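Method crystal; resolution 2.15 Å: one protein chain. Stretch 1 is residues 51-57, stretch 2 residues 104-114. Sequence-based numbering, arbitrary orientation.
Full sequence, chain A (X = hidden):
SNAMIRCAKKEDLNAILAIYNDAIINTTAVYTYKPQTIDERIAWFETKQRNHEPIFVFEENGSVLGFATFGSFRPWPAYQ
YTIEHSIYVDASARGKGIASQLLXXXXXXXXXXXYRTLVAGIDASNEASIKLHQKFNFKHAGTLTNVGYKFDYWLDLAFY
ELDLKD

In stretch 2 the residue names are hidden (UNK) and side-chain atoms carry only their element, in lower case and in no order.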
# COMPACT_ATOMS: atom_id res chain seq x y z
N ASN A 51 8.14 27.30 19.37
CA ASN A 51 8.25 27.09 17.93
C ASN A 51 6.99 27.46 17.15
O ASN A 51 6.94 27.26 15.94
CB ASN A 51 8.65 25.64 17.64
CG ASN A 51 10.06 25.33 18.10
OD1 ASN A 51 10.88 26.22 18.27
ND2 ASN A 51 10.35 24.04 18.31
N HIS A 52 5.98 27.98 17.84
CA HIS A 52 4.68 28.28 17.23
C HIS A 52 4.10 27.09 16.45
O HIS A 52 3.53 27.25 15.36
CB HIS A 52 4.76 29.54 16.36
CG HIS A 52 5.03 30.79 17.14
ND1 HIS A 52 6.31 31.30 17.30
CD2 HIS A 52 4.21 31.62 17.82
CE1 HIS A 52 6.25 32.39 18.03
NE2 HIS A 52 4.99 32.61 18.36
N GLU A 53 4.24 25.89 17.01
CA GLU A 53 3.61 24.71 16.44
C GLU A 53 2.31 24.47 17.19
O GLU A 53 2.27 24.56 18.41
CB GLU A 53 4.56 23.50 16.54
CG GLU A 53 5.87 23.70 15.77
CD GLU A 53 6.87 22.57 15.96
OE1 GLU A 53 6.62 21.65 16.76
OE2 GLU A 53 7.93 22.61 15.29
N PRO A 54 1.24 24.15 16.46
CA PRO A 54 -0.06 24.01 17.12
C PRO A 54 -0.22 22.69 17.88
O PRO A 54 0.39 21.67 17.53
CB PRO A 54 -1.04 24.05 15.93
CG PRO A 54 -0.25 23.45 14.79
CD PRO A 54 1.19 23.82 15.02
N ILE A 55 -1.03 22.73 18.93
CA ILE A 55 -1.48 21.53 19.61
C ILE A 55 -2.98 21.71 19.79
O ILE A 55 -3.43 22.69 20.39
CB ILE A 55 -0.84 21.37 21.01
CG1 ILE A 55 0.67 21.54 20.93
CG2 ILE A 55 -1.20 20.01 21.60
CD1 ILE A 55 1.35 21.70 22.28
N PHE A 56 -3.77 20.78 19.26
CA PHE A 56 -5.21 20.85 19.42
C PHE A 56 -5.67 19.69 20.27
O PHE A 56 -5.08 18.61 20.23
CB PHE A 56 -5.90 20.81 18.05
CG PHE A 56 -5.50 21.93 17.14
CD1 PHE A 56 -5.92 23.23 17.41
CD2 PHE A 56 -4.71 21.69 16.03
CE1 PHE A 56 -5.56 24.28 16.57
CE2 PHE A 56 -4.33 22.73 15.19
CZ PHE A 56 -4.76 24.02 15.46
N VAL A 57 -6.71 19.92 21.06
CA VAL A 57 -7.38 18.86 21.79
C VAL A 57 -8.85 18.82 21.40
O VAL A 57 -9.46 19.85 21.08
CB VAL A 57 -7.25 19.01 23.33
CG1 VAL A 57 -5.80 18.89 23.76
CG2 VAL A 57 -7.85 20.33 23.80
N UNK A 104 -8.87 17.16 10.31
CA UNK A 104 -9.47 18.29 9.59
C UNK A 104 -8.89 19.61 10.11
O UNK A 104 -8.46 20.47 9.32
c UNK A 104 -10.99 18.24 9.77
n UNK A 104 -14.03 19.66 8.35
c UNK A 104 -11.75 19.35 9.09
o UNK A 104 -13.68 18.76 10.38
c UNK A 104 -13.24 19.24 9.32
N UNK A 105 -8.85 19.75 11.43
CA UNK A 105 -8.33 20.98 12.03
C UNK A 105 -6.84 21.18 11.73
O UNK A 105 -6.40 22.30 11.41
c UNK A 105 -7.51 25.45 14.03
c UNK A 105 -8.61 20.99 13.53
n UNK A 105 -8.51 24.69 14.47
c UNK A 105 -8.98 23.47 13.80
n UNK A 105 -7.15 26.54 14.70
n UNK A 105 -6.86 25.12 12.91
c UNK A 105 -8.18 22.25 14.25
N UNK A 106 -6.07 20.10 11.81
CA UNK A 106 -4.65 20.13 11.44
C UNK A 106 -4.46 20.62 10.02
O UNK A 106 -3.61 21.48 9.76
c UNK A 106 -3.75 18.21 12.97
c UNK A 106 -2.75 19.10 13.71
c UNK A 106 -4.00 18.74 11.56
c UNK A 106 -3.25 16.74 12.90
N UNK A 107 -5.24 20.08 9.09
CA UNK A 107 -5.14 20.47 7.69
C UNK A 107 -5.47 21.95 7.51
O UNK A 107 -4.73 22.66 6.82
c UNK A 107 -6.03 19.61 6.76
c UNK A 107 -5.55 18.16 6.75
c UNK A 107 -5.99 20.13 5.33
c UNK A 107 -6.42 17.26 5.90
N UNK A 108 -6.55 22.43 8.11
CA UNK A 108 -6.86 23.86 7.98
C UNK A 108 -5.72 24.74 8.52
O UNK A 108 -5.35 25.76 7.91
c UNK A 108 -8.22 24.45 10.07
c UNK A 108 -8.26 24.29 8.56
c UNK A 108 -9.37 23.32 8.14
N UNK A 109 -5.13 24.33 9.64
CA UNK A 109 -4.02 25.10 10.20
C UNK A 109 -2.79 25.06 9.28
O UNK A 109 -2.12 26.08 9.09
c UNK A 109 -3.65 24.58 11.59
c UNK A 109 -3.44 26.73 12.91
o UNK A 109 -2.76 27.56 13.56
c UNK A 109 -2.73 25.49 12.37
o UNK A 109 -4.66 26.88 12.68
N UNK A 110 -2.52 23.89 8.72
CA UNK A 110 -1.38 23.70 7.81
C UNK A 110 -1.50 24.58 6.58
O UNK A 110 -0.51 25.18 6.13
c UNK A 110 -1.27 22.24 7.41
N UNK A 111 -2.70 24.62 6.01
CA UNK A 111 -2.95 25.47 4.86
C UNK A 111 -2.80 26.94 5.23
O UNK A 111 -2.20 27.71 4.49
c UNK A 111 -4.34 25.21 4.26
n UNK A 111 -5.79 22.21 1.03
c UNK A 111 -6.21 22.34 2.45
c UNK A 111 -5.92 23.72 3.04
c UNK A 111 -4.51 23.85 3.60
N UNK A 112 -3.35 27.33 6.39
CA UNK A 112 -3.29 28.75 6.79
C UNK A 112 -1.86 29.24 7.05
O UNK A 112 -1.56 30.44 6.90
c UNK A 112 -4.17 29.01 8.00
N UNK A 113 -0.97 28.33 7.43
CA UNK A 113 0.42 28.69 7.68
C UNK A 113 1.30 28.52 6.44
O UNK A 113 2.51 28.69 6.51
c UNK A 113 0.97 27.91 8.87
c UNK A 113 0.29 28.26 10.20
c UNK A 113 1.29 28.31 12.51
c UNK A 113 0.83 27.43 11.35
n UNK A 113 0.23 29.27 12.93
N UNK A 114 0.70 28.17 5.30
CA UNK A 114 1.42 28.15 4.04
C UNK A 114 2.34 26.97 3.77
O UNK A 114 3.23 27.05 2.92

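Position 104 carries three side-chain carbons, the third bonded to one oxygen and one nitrogen. That is a terminal amide, and the chain length makes it Gln 104; its side chain is out of reach of stretch 1.

Position 105 has three carbons, a nitrogen, then a carbon carrying two more nitrogens. This guanidinium group belongs to arginine, Arg 105. Its CA-to-CB bond points toward stretch 1. Arg 105 CG sits 3.7 Å from the centroid of the Phe 56 ring and only 2° off the ring normal, a CH-pi contact over the face. Farther out, Arg 105 NH2 lies 3.3 Å from CE1 of Phe 56, and this ring atom stands over one face of the guanidinium.

Position 106 shows four carbons forked at the second, the pattern of leucine. The CA-to-CB bond of Leu 106 points sideways to stretch 1, but the end of the side chain comes nearer: CD2 lies 4.0 Å from CD2 of Phe 56, near the plane of that ring.

Position 107 also has four carbons, but the fork is at the first and one arm is two carbons long, so it is Ile 107. Position 108 has a single carbon bearing two others, hence Val 108. Neither touches stretch 1.

Position 109 has three carbons, the third carrying two oxygens: a carboxylate at glutamate length, Glu 109. With its CA-to-CB bond toward stretch 1, it places CG 4.0 Å from CG of Pro 54 and CD 3.9 Å from CZ of Phe 56, at the ring edge. OE1 accepts hydrogen bonds from Arg 105 NH1 at 2.8 Å and Arg 105 NH2 at 3.2 Å, both part of one salt bridge, whose closest pair is NH1 to OE1. One helical turn separates the two residues, which lets the opposite charges meet.

Position 110 has one side-chain carbon and is Ala 110, without contact to stretch 1. Position 111 has four carbons in a row ending in nitrogen, Lys 111, and its side chain is out of reach of stretch 1. Position 112, again a lone carbon and out of reach of stretch 1, is Ala 112.

Position 113 repeats the pattern of four carbons ending in nitrogen. As Lys 113 it brings CE to 3.8 Å from the backbone O of His 52, while its NZ forms a salt bridge with Glu 109 OE2 at 3.5 Å. Position 114 has no side-chain atoms and is Gly 114; its phi of 78° favours glycine, and its N bonds back to Lys 111 O at 3.0 Å as part of a Schellman motif.

The contact buries 297 Å² without a hydrogen bond across it. Strand and helix run roughly antiparallel, at 151°, with axes 9.8 Å apart at closest approach; in keeping with this, the nearest CA atoms are those of Phe 56 and Arg 105 and of Pro 54 and Glu 109, each pair 8.0 Å apart. Phe 56 contributes the largest covered area, 98 Å², receiving Arg 105 on a face and Leu 106 and Glu 109 at its edge. The salt bridges within stretch 2 link Arg 105, Glu 109 and Lys 113, all of which touch stretch 1.

Stretch 2 104-114: QRLIVEAKAKG
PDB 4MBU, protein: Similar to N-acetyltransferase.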